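Local coordinates for protein putative carbohydrate-active enzyme (Uncultured organism, PDB 5WH8) that probably hydrolyses O-glycosidic bonds, as in cellulose, this chain being the family 5 glycoside hydrolase barrel of a longer protein, at residues Tyr68-Glu71 against Tyr75-Asn78; Ile179-Thr184 against Ala232-Glu237; Asp197-Ser200 against Met205-Leu208. One frame throughout, in Å; residues are numbered along the deposited sequence.

Contact 1: Tyr68-Glu71 against Tyr75-Asn78; sequences YTHE and YTTN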
ATOM      1  N   TYR A  68       2.490 -10.620  -5.382  1.00 11.62           N
ATOM      2  CA  TYR A  68       1.492 -11.685  -5.429  1.00 11.06           C
ATOM      3  C   TYR A  68       2.080 -12.952  -4.851  1.00 10.41           C
ATOM      4  O   TYR A  68       3.239 -13.259  -5.131  1.00 12.61           O
ATOM      5  CB  TYR A  68       1.037 -11.967  -6.854  1.00 10.53           C
ATOM      6  CG  TYR A  68      -0.106 -11.106  -7.344  1.00 11.49           C
ATOM      7  CD1 TYR A  68       0.093  -9.769  -7.650  1.00 12.80           C
ATOM      8  CD2 TYR A  68      -1.369 -11.652  -7.546  1.00 13.22           C
ATOM      9  CE1 TYR A  68      -0.940  -8.993  -8.135  1.00 13.58           C
ATOM     10  CE2 TYR A  68      -2.405 -10.880  -8.016  1.00 14.56           C
ATOM     11  CZ  TYR A  68      -2.183  -9.557  -8.317  1.00 18.64           C
ATOM     12  OH  TYR A  68      -3.227  -8.787  -8.810  1.00 20.64           O
ATOM     13  N   THR A  69       1.301 -13.681  -4.055  1.00 10.51           N
ATOM     14  CA  THR A  69       1.793 -14.926  -3.492  1.00 12.22           C
ATOM     15  C   THR A  69       1.504 -16.067  -4.459  1.00 14.10           C
ATOM     16  O   THR A  69       2.303 -17.001  -4.596  1.00 12.04           O
ATOM     17  CB  THR A  69       1.167 -15.211  -2.111  1.00 11.84           C
ATOM     18  OG1 THR A  69      -0.242 -15.418  -2.245  1.00 12.91           O
ATOM     19  CG2 THR A  69       1.426 -14.073  -1.144  1.00 12.82           C
ATOM     20  N   HIS A  70       0.383 -15.946  -5.175  1.00 15.04           N
ATOM     21  CA  HIS A  70      -0.118 -16.970  -6.085  1.00 15.12           C
ATOM     22  C   HIS A  70      -0.447 -16.410  -7.473  1.00 13.87           C
ATOM     23  O   HIS A  70      -0.163 -15.248  -7.759  1.00 13.95           O
ATOM     24  CB  HIS A  70      -1.343 -17.630  -5.461  1.00 14.87           C
ATOM     25  CG  HIS A  70      -1.006 -18.475  -4.275  1.00 15.77           C
ATOM     26  ND1 HIS A  70      -0.599 -17.938  -3.069  1.00 14.65           N
ATOM     27  CD2 HIS A  70      -0.991 -19.817  -4.116  1.00 20.39           C
ATOM     28  CE1 HIS A  70      -0.354 -18.918  -2.218  1.00 20.45           C
ATOM     29  NE2 HIS A  70      -0.588 -20.068  -2.825  1.00 21.36           N
ATOM     30  N   GLU A  71      -1.048 -17.253  -8.318  1.00 13.48           N
ATOM     31  CA  GLU A  71      -1.182 -17.033  -9.761  1.00 14.43           C
ATOM     32  C   GLU A  71       0.184 -17.075 -10.428  1.00 12.91           C
ATOM     33  O   GLU A  71       1.225 -17.171  -9.745  1.00 13.65           O
ATOM     34  CB  GLU A  71      -1.909 -15.718 -10.070  1.00 15.72           C
ATOM     35  CG  GLU A  71      -3.261 -15.649  -9.356  1.00 18.87           C
ATOM     36  CD  GLU A  71      -4.087 -14.414  -9.692  1.00 25.88           C
ATOM     37  OE1 GLU A  71      -4.342 -14.155 -10.893  1.00 21.53           O
ATOM     38  OE2 GLU A  71      -4.497 -13.710  -8.740  1.00 19.51           O
ATOM     39  N   TYR A  75       4.990 -15.356  -5.658  1.00 10.88           N
ATOM     40  CA  TYR A  75       6.139 -15.610  -4.802  1.00 12.19           C
ATOM     41  C   TYR A  75       6.234 -17.080  -4.428  1.00 11.79           C
ATOM     42  O   TYR A  75       7.342 -17.620  -4.337  1.00 14.35           O
ATOM     43  CB  TYR A  75       6.057 -14.753  -3.543  1.00 12.67           C
ATOM     44  CG  TYR A  75       7.281 -14.818  -2.655  1.00 12.83           C
ATOM     45  CD1 TYR A  75       7.412 -15.812  -1.705  1.00 12.91           C
ATOM     46  CD2 TYR A  75       8.266 -13.848  -2.737  1.00 11.46           C
ATOM     47  CE1 TYR A  75       8.511 -15.874  -0.875  1.00 14.01           C
ATOM     48  CE2 TYR A  75       9.377 -13.890  -1.909  1.00 13.35           C
ATOM     49  CZ  TYR A  75       9.484 -14.905  -0.967  1.00 11.81           C
ATOM     50  OH  TYR A  75      10.576 -14.955  -0.132  1.00 16.58           O
ATOM     51  N   THR A  76       5.108 -17.755  -4.230  1.00 13.31           N
ATOM     52  CA  THR A  76       5.160 -19.144  -3.747  1.00 16.27           C
ATOM     53  C   THR A  76       5.390 -20.170  -4.867  1.00 16.33           C
ATOM     54  O   THR A  76       5.535 -21.367  -4.589  1.00 17.18           O
ATOM     55  CB  THR A  76       3.868 -19.564  -3.007  1.00 17.66           C
ATOM     56  OG1 THR A  76       2.763 -19.616  -3.922  1.00 15.84           O
ATOM     57  CG2 THR A  76       3.572 -18.627  -1.844  1.00 17.74           C
ATOM     58  N   THR A  77       5.426 -19.712  -6.118  1.00 12.45           N
ATOM     59  CA  THR A  77       5.342 -20.616  -7.283  1.00 11.71           C
ATOM     60  C   THR A  77       6.675 -21.070  -7.886  1.00 13.02           C
ATOM     61  O   THR A  77       6.715 -22.090  -8.576  1.00 14.37           O
ATOM     62  CB  THR A  77       4.549 -19.986  -8.457  1.00 13.41           C
ATOM     63  OG1 THR A  77       5.309 -18.938  -9.061  1.00 12.73           O
ATOM     64  CG2 THR A  77       3.204 -19.439  -7.999  1.00 14.16           C
ATOM     65  N   ASN A  78       7.736 -20.300  -7.668  1.00 11.45           N
ATOM     66  CA  ASN A  78       9.026 -20.533  -8.345  1.00 12.83           C
ATOM     67  C   ASN A  78       8.838 -20.649  -9.857  1.00 14.19           C
ATOM     68  O   ASN A  78       9.522 -21.439 -10.527  1.00 15.19           O
ATOM     69  CB  ASN A  78       9.724 -21.791  -7.785  1.00 11.33           C
ATOM     70  CG  ASN A  78      10.327 -21.577  -6.413  1.00 13.89           C
ATOM     71  OD1 ASN A  78      10.935 -20.539  -6.135  1.00 15.16           O
ATOM     72  ND2 ASN A  78      10.190 -22.581  -5.555  1.00 16.10           N
TER
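The imidazole of H70 presents one face to T76, whose OG1 stands 3.5 Å above the ring plane, over its centre; the nearest ring atoms, CE1 and NE2, both lie 3.6 Å from OG1. At the ring edge and in its plane is T69 OG1, hydrogen-bonded to H70 ND1 at 2.7 Å. That bond limits rotation of the imidazole and holds its face against the threonine. H70 CG stands beside its own backbone N (chi1 -70°), and this brings the ring back toward T76 although the CB points away from 75-78. T76 OG1 does not donate to the ring. It donates to T69 O at 2.7 Å, from above the carbonyl plane and not on a lone pair, while T76 N reaches the same oxygen at 2.9 Å, in the carbonyl plane and on a lone pair. One carbonyl is thus gripped twice by one residue. Alongside, Y75 N donates to Y68 O at 2.8 Å in a nearly straight bond (169°). T76 CG2 adds apolar contact against H70 CE1, and T77 CG2 rests 3.5 Å from E71 O. The backbone bonds tie the two arms of a loop into a compact return. The loop joins barrel strand 62-68 to helix 83-100, on the C-terminal side of the strands, where barrel enzymes of this kind carry their active site. On one arm, Y68 meets the rings of W41 and H109, and E71 OE2 takes a hydrogen bond from N112. On the other, Y75 packs edge-to-face with W108 and F128, and its OH is hydrogen-bonded to N87 of helix 83-100.

Contact 2: Ile179-Thr184 against Ala232-Glu237; sequences IIICGT and ALFVTE. With EDO (1,2-ethanediol), chain B; EDO (1,2-ethanediol), chain C.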
ATOM      1  N   ILE A 179       5.722   0.635  11.030  1.00 11.74           N
ATOM      2  CA  ILE A 179       4.273   0.433  10.895  1.00 12.25           C
ATOM      3  C   ILE A 179       3.942  -0.861  10.157  1.00  9.22           C
ATOM      4  O   ILE A 179       4.531  -1.169   9.110  1.00 10.77           O
ATOM      5  CB  ILE A 179       3.606   1.607  10.172  1.00 11.84           C
ATOM      6  CG1 ILE A 179       3.845   2.893  10.965  1.00 11.97           C
ATOM      7  CG2 ILE A 179       2.084   1.351   9.952  1.00 12.67           C
ATOM      8  CD1 ILE A 179       3.226   4.128  10.373  1.00 14.88           C
ATOM      9  N   ILE A 180       3.023  -1.621  10.752  1.00 10.64           N
ATOM     10  CA  ILE A 180       2.451  -2.821  10.145  1.00 10.00           C
ATOM     11  C   ILE A 180       1.005  -2.516   9.798  1.00  9.63           C
ATOM     12  O   ILE A 180       0.273  -1.934  10.615  1.00 10.45           O
ATOM     13  CB  ILE A 180       2.536  -4.045  11.093  1.00 11.38           C
ATOM     14  CG1 ILE A 180       4.009  -4.407  11.297  1.00 11.76           C
ATOM     15  CG2 ILE A 180       1.759  -5.232  10.544  1.00 14.75           C
ATOM     16  CD1 ILE A 180       4.276  -5.421  12.390  1.00 12.99           C
ATOM     17  N   ILE A 181       0.605  -2.848   8.568  1.00  8.46           N
ATOM     18  CA  ILE A 181      -0.766  -2.607   8.085  1.00  9.75           C
ATOM     19  C   ILE A 181      -1.407  -3.974   7.895  1.00  9.88           C
ATOM     20  O   ILE A 181      -0.889  -4.796   7.130  1.00 10.11           O
ATOM     21  CB  ILE A 181      -0.823  -1.827   6.742  1.00 11.71           C
ATOM     22  CG1 ILE A 181       0.029  -0.558   6.785  1.00 11.30           C
ATOM     23  CG2 ILE A 181      -2.304  -1.479   6.382  1.00 11.34           C
ATOM     24  CD1 ILE A 181       0.236   0.136   5.429  1.00 12.97           C
ATOM     25  N   CYS A 182      -2.522  -4.207   8.580  1.00  9.32           N
ATOM     26  CA  CYS A 182      -3.165  -5.515   8.633  1.00 10.41           C
ATOM     27  C   CYS A 182      -4.463  -5.560   7.859  1.00 10.90           C
ATOM     28  O   CYS A 182      -5.377  -4.780   8.145  1.00 10.07           O
ATOM     29  CB  CYS A 182      -3.454  -5.894  10.093  1.00 13.24           C
ATOM     30  SG  CYS A 182      -4.128  -7.591  10.298  1.00 12.97           S
ATOM     31  N   GLY A 183      -4.558  -6.487   6.897  1.00 11.45           N
ATOM     32  CA  GLY A 183      -5.748  -6.671   6.092  1.00 11.10           C
ATOM     33  C   GLY A 183      -6.939  -7.108   6.923  1.00  8.73           C
ATOM     34  O   GLY A 183      -6.775  -7.554   8.069  1.00  9.82           O
ATOM     35  N   THR A 184      -8.132  -6.952   6.352  1.00 11.06           N
ATOM     36  CA  THR A 184      -9.370  -7.281   7.060  1.00 10.12           C
ATOM     37  C   THR A 184     -10.258  -8.149   6.163  1.00  8.65           C
ATOM     38  O   THR A 184      -9.996  -8.281   4.957  1.00  9.16           O
ATOM     39  CB  THR A 184     -10.097  -5.996   7.526  1.00 11.01           C
ATOM     40  OG1 THR A 184     -10.313  -5.104   6.426  1.00 13.13           O
ATOM     41  CG2 THR A 184      -9.258  -5.280   8.619  1.00 11.63           C
ATOM     42  N   ALA A 232      -6.883   3.066  13.267  1.00 11.17           N
ATOM     43  CA  ALA A 232      -6.253   3.886  12.233  1.00 10.29           C
ATOM     44  C   ALA A 232      -6.336   3.116  10.922  1.00  9.76           C
ATOM     45  O   ALA A 232      -5.865   1.976  10.860  1.00 12.55           O
ATOM     46  CB  ALA A 232      -4.806   4.182  12.594  1.00 11.66           C
ATOM     47  N   LEU A 233      -6.959   3.710   9.915  1.00 10.00           N
ATOM     48  CA  LEU A 233      -7.204   3.038   8.633  1.00 10.91           C
ATOM     49  C   LEU A 233      -6.236   3.550   7.567  1.00  9.74           C
ATOM     50  O   LEU A 233      -5.865   4.728   7.565  1.00 11.52           O
ATOM     51  CB  LEU A 233      -8.629   3.264   8.158  1.00  9.55           C
ATOM     52  CG  LEU A 233      -9.748   2.879   9.120  1.00 10.25           C
ATOM     53  CD1 LEU A 233     -11.076   3.106   8.412  1.00 12.57           C
ATOM     54  CD2 LEU A 233      -9.610   1.440   9.614  1.00 12.43           C
ATOM     55  N   PHE A 234      -5.841   2.667   6.652  1.00  9.03           N
ATOM     56  CA  PHE A 234      -4.962   3.038   5.538  1.00  9.55           C
ATOM     57  C   PHE A 234      -5.569   2.481   4.259  1.00  9.90           C
ATOM     58  O   PHE A 234      -5.772   1.277   4.174  1.00 10.18           O
ATOM     59  CB  PHE A 234      -3.547   2.469   5.759  1.00 10.28           C
ATOM     60  CG  PHE A 234      -2.431   3.163   4.995  1.00  9.26           C
ATOM     61  CD1 PHE A 234      -2.450   3.292   3.617  1.00  9.80           C
ATOM     62  CD2 PHE A 234      -1.330   3.689   5.679  1.00 10.04           C
ATOM     63  CE1 PHE A 234      -1.389   3.930   2.940  1.00  9.36           C
ATOM     64  CE2 PHE A 234      -0.279   4.320   5.007  1.00 10.14           C
ATOM     65  CZ  PHE A 234      -0.321   4.442   3.637  1.00 12.11           C
ATOM     66  N   VAL A 235      -5.866   3.323   3.260  1.00  9.28           N
ATOM     67  CA  VAL A 235      -6.374   2.778   1.992  1.00  7.15           C
ATOM     68  C   VAL A 235      -5.167   2.381   1.117  1.00  8.43           C
ATOM     69  O   VAL A 235      -4.686   3.173   0.304  1.00  9.23           O
ATOM     70  CB  VAL A 235      -7.325   3.774   1.293  1.00  8.48           C
ATOM     71  CG1 VAL A 235      -7.765   3.284  -0.090  1.00  9.91           C
ATOM     72  CG2 VAL A 235      -8.567   3.978   2.157  1.00  9.59           C
ATOM     73  N   THR A 236      -4.697   1.140   1.264  1.00  9.15           N
ATOM     74  CA  THR A 236      -3.506   0.703   0.534  1.00  9.48           C
ATOM     75  C   THR A 236      -3.845   0.328  -0.911  1.00  8.18           C
ATOM     76  O   THR A 236      -2.948   0.080  -1.701  1.00  8.21           O
ATOM     77  CB  THR A 236      -2.807  -0.490   1.195  1.00 10.38           C
ATOM     78  OG1 THR A 236      -3.709  -1.596   1.232  1.00  9.42           O
ATOM     79  CG2 THR A 236      -2.334  -0.182   2.643  1.00 10.25           C
ATOM     80  N   GLU A 237      -5.132   0.284  -1.259  1.00  8.02           N
ATOM     81  CA  GLU A 237      -5.540   0.034  -2.635  1.00  8.79           C
ATOM     82  C   GLU A 237      -6.945   0.589  -2.886  1.00  9.14           C
ATOM     83  O   GLU A 237      -7.873   0.275  -2.141  1.00  9.99           O
ATOM     84  CB  GLU A 237      -5.509  -1.467  -2.956  1.00  8.80           C
ATOM     85  CG  GLU A 237      -5.590  -1.790  -4.449  1.00 10.30           C
ATOM     86  CD  GLU A 237      -5.662  -3.292  -4.712  1.00 12.84           C
ATOM     87  OE1 GLU A 237      -4.746  -4.040  -4.282  1.00 10.53           O
ATOM     88  OE2 GLU A 237      -6.647  -3.709  -5.349  1.00 14.65           O
TER
HETATM   89  C1  EDO B 401       7.410   3.658   9.198  1.00 14.78           C
HETATM   90  O1  EDO B 401       6.850   2.371   8.994  1.00 14.44           O
HETATM   91  C2  EDO B 401       7.235   4.481   7.937  1.00 12.99           C
HETATM   92  O2  EDO B 401       7.942   5.698   8.115  1.00 14.42           O
HETATM   93  C1  EDO C 402      -5.018   2.340  16.738  1.00 21.23           C
HETATM   94  O1  EDO C 402      -3.713   2.927  16.673  1.00 25.33           O
HETATM   95  C2  EDO C 402      -4.990   1.007  16.006  1.00 21.83           C
HETATM   96  O2  EDO C 402      -5.078   1.220  14.590  1.00 13.37           O
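The CD1 methyl of I181 sits over one face of the F234 ring, 3.9 Å above its plane and offset toward the rim, and makes a CH-pi contact 4.2 Å from the ring centroid. The nearest ring atom, F234 CD2, is 3.9 Å from that methyl. The same CD1 touches T236 CG2 at 3.8 Å, the two side chains reaching each other tip to tip, and I181 CG2 supports T236 CG2 at 4.0 Å. The extended end of I181 (chi2 169°) lets one methyl touch both the phenyl face and the threonine methyl. The polar end of T236 is turned elsewhere, its OG1 hydrogen-bonded to H209 NE2 and E145 OE2. Strands 180-182 and 233-239 are not neighbours in the closed eight-stranded parallel barrel; strand 204-211 lies between them. The contact therefore crosses in front of that strand, inside the barrel, where T207 also touches both I181 and T236. Away from this tight trio the segments part. I179 points toward 232-237 but its CG2 stays 5.9 Å from F234 CD2, and its N donates instead to O1 of an ethanediol at 2.9 Å. A232 N does the same at 2.9 Å with O2 of a second ethanediol, in an almost linear bond (174°). Both molecules probably come from the crystallisation liquor. At the other end E237 has a salt bridge to R64 and a hydrogen bond to Y211 OH, and T184 OG1 is hydrogen-bonded to T207 O.

Contact 3: Asp197-Ser200 against Met205-Leu208; sequences DPLS and MYTL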
ATOM      1  N   ASP A 197     -12.443  -6.567  18.128  1.00 15.18           N
ATOM      2  CA  ASP A 197     -11.417  -7.351  18.805  1.00 18.12           C
ATOM      3  C   ASP A 197     -10.055  -7.011  18.211  1.00 14.74           C
ATOM      4  O   ASP A 197      -9.452  -7.840  17.551  1.00 14.42           O
ATOM      5  CB  ASP A 197     -11.717  -8.846  18.653  1.00 16.46           C
ATOM      6  CG  ASP A 197     -10.814  -9.736  19.503  1.00 21.59           C
ATOM      7  OD1 ASP A 197     -10.177  -9.255  20.468  1.00 22.92           O
ATOM      8  OD2 ASP A 197     -10.760 -10.946  19.205  1.00 27.10           O
ATOM      9  N   PRO A 198      -9.570  -5.776  18.432  1.00 14.88           N
ATOM     10  CA  PRO A 198      -8.336  -5.364  17.751  1.00 15.71           C
ATOM     11  C   PRO A 198      -7.076  -6.045  18.257  1.00 16.31           C
ATOM     12  O   PRO A 198      -7.042  -6.600  19.367  1.00 16.24           O
ATOM     13  CB  PRO A 198      -8.265  -3.850  18.010  1.00 18.24           C
ATOM     14  CG  PRO A 198      -9.194  -3.574  19.111  1.00 20.84           C
ATOM     15  CD  PRO A 198     -10.215  -4.677  19.164  1.00 16.24           C
ATOM     16  N   LEU A 199      -6.042  -6.005  17.419  1.00 15.44           N
ATOM     17  CA  LEU A 199      -4.700  -6.467  17.799  1.00 14.48           C
ATOM     18  C   LEU A 199      -4.125  -5.650  18.965  1.00 15.51           C
ATOM     19  O   LEU A 199      -4.398  -4.452  19.085  1.00 16.17           O
ATOM     20  CB  LEU A 199      -3.750  -6.386  16.597  1.00 15.35           C
ATOM     21  CG  LEU A 199      -4.103  -7.291  15.427  1.00 17.21           C
ATOM     22  CD1 LEU A 199      -3.429  -6.802  14.137  1.00 18.30           C
ATOM     23  CD2 LEU A 199      -3.658  -8.701  15.771  1.00 18.33           C
ATOM     24  N   SER A 200      -3.333  -6.291  19.825  1.00 16.14           N
ATOM     25  CA  SER A 200      -2.786  -5.588  21.006  1.00 17.51           C
ATOM     26  C   SER A 200      -1.416  -4.931  20.801  1.00 29.21           C
ATOM     27  O   SER A 200      -0.824  -4.406  21.744  1.00 40.09           O
ATOM     28  CB  SER A 200      -2.693  -6.556  22.195  1.00 20.87           C
ATOM     29  OG  SER A 200      -3.993  -6.970  22.561  1.00 29.66           O
ATOM     30  N   MET A 205      -1.942  -0.353  11.761  1.00  8.89           N
ATOM     31  CA  MET A 205      -3.054   0.233  11.021  1.00 10.73           C
ATOM     32  C   MET A 205      -3.819  -0.892  10.319  1.00 13.01           C
ATOM     33  O   MET A 205      -3.299  -1.997  10.187  1.00  9.67           O
ATOM     34  CB  MET A 205      -2.559   1.272   9.991  1.00  9.89           C
ATOM     35  CG  MET A 205      -1.726   2.377  10.646  1.00 12.89           C
ATOM     36  SD  MET A 205      -1.109   3.612   9.474  1.00 11.30           S
ATOM     37  CE  MET A 205      -2.593   4.551   9.190  1.00 14.30           C
ATOM     38  N   TYR A 206      -5.053  -0.608   9.894  1.00  9.58           N
ATOM     39  CA  TYR A 206      -5.955  -1.597   9.316  1.00 10.10           C
ATOM     40  C   TYR A 206      -6.331  -1.185   7.891  1.00  7.54           C
ATOM     41  O   TYR A 206      -6.629  -0.017   7.604  1.00  8.79           O
ATOM     42  CB  TYR A 206      -7.208  -1.753  10.197  1.00 10.57           C
ATOM     43  CG  TYR A 206      -6.876  -2.330  11.554  1.00  8.51           C
ATOM     44  CD1 TYR A 206      -6.385  -1.511  12.571  1.00  9.16           C
ATOM     45  CD2 TYR A 206      -6.999  -3.687  11.804  1.00 11.38           C
ATOM     46  CE1 TYR A 206      -6.046  -2.045  13.815  1.00 10.23           C
ATOM     47  CE2 TYR A 206      -6.671  -4.217  13.063  1.00 14.09           C
ATOM     48  CZ  TYR A 206      -6.174  -3.390  14.031  1.00 14.71           C
ATOM     49  OH  TYR A 206      -5.850  -3.915  15.281  1.00 15.57           O
ATOM     50  N   THR A 207      -6.285  -2.167   7.000  1.00  9.30           N
ATOM     51  CA  THR A 207      -6.543  -1.947   5.584  1.00  9.23           C
ATOM     52  C   THR A 207      -8.017  -1.756   5.241  1.00  8.35           C
ATOM     53  O   THR A 207      -8.878  -2.545   5.651  1.00  9.14           O
ATOM     54  CB  THR A 207      -6.031  -3.130   4.804  1.00  9.89           C
ATOM     55  OG1 THR A 207      -4.701  -3.416   5.221  1.00 10.62           O
ATOM     56  CG2 THR A 207      -6.064  -2.889   3.311  1.00  9.08           C
ATOM     57  N   LEU A 208      -8.280  -0.728   4.444  1.00  8.63           N
ATOM     58  CA  LEU A 208      -9.561  -0.507   3.797  1.00  8.81           C
ATOM     59  C   LEU A 208      -9.330  -0.430   2.275  1.00  8.91           C
ATOM     60  O   LEU A 208      -8.495   0.350   1.821  1.00  8.86           O
ATOM     61  CB  LEU A 208     -10.201   0.800   4.299  1.00  9.00           C
ATOM     62  CG  LEU A 208     -11.526   1.204   3.661  1.00 12.78           C
ATOM     63  CD1 LEU A 208     -12.642   0.207   4.036  1.00 13.26           C
ATOM     64  CD2 LEU A 208     -11.871   2.671   4.020  1.00 12.93           C
TER
HETATM   65  O   HOH W   1      -4.851  -2.462  17.193  1.00 18.60           O
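Y206 runs outward from its strand and meets 197-200 with its phenol oxygen, while the L199 side chain passes aslant of the ring. CG of the tyrosine stands beside the backbone N (chi1 -65°), which directs the ring toward the loop. L199 N donates to Y206 OH at 3.0 Å with an N-H...O angle of 142°, a bent bond that comes in at the edge of the ring, near its plane. Around the same oxygen sit apolar groups: L199 CB at 3.5 Å and P198 CB at 3.6 Å, one from each of two successive residues. L199 CD1 sits off one side of the ring plane, beyond the rim, 4.3 Å from Y206 CE2, a looser apolar touch. A water at the ring edge, in the ring plane, completes the link: it donates to L199 O at 2.8 Å and is hydrogen-bonded to Y206 OH at 2.6 Å. L199 is thus held through both its N and its O, one directly and one through water, to a single hydroxyl. The loop follows helix 191-194 and leads into strand 204-211, so the tyrosine pins the connection that feeds its own strand, on the outward side of the barrel wall, toward the N-terminal ends of its strands, beneath helix 157-172. That helix packs against the contact, with W157 against Y206 and K161 and A164 against L199; L233 and L231 also touch the tyrosine. The phenol oxygen accepts from the peptide N-H and is also hydrogen-bonded to the bridging water, so a polar atom among apolar neighbours has two polar partners.

Contacts 2 and 3 are buried, contact 2 nearest the chain centre, and belong to one part of the barrel wall: both involve strand 204-211 or its two neighbours, and 197-200 with 205-208 is nested in the chain between the segments of contact 2. They touch through backbone pairing, yet work on opposite sides of the sheet, contact 2 inside the barrel with methyls and a phenyl face, contact 3 outside with a hydroxyl, a backbone N-H and a water. Contact 1 stands apart, its centre about 22 Å from that of contact 2 and 26 Å from that of contact 3. It is only partly buried, joins two arms of one loop, and relies chiefly on backbone carbonyls as acceptors.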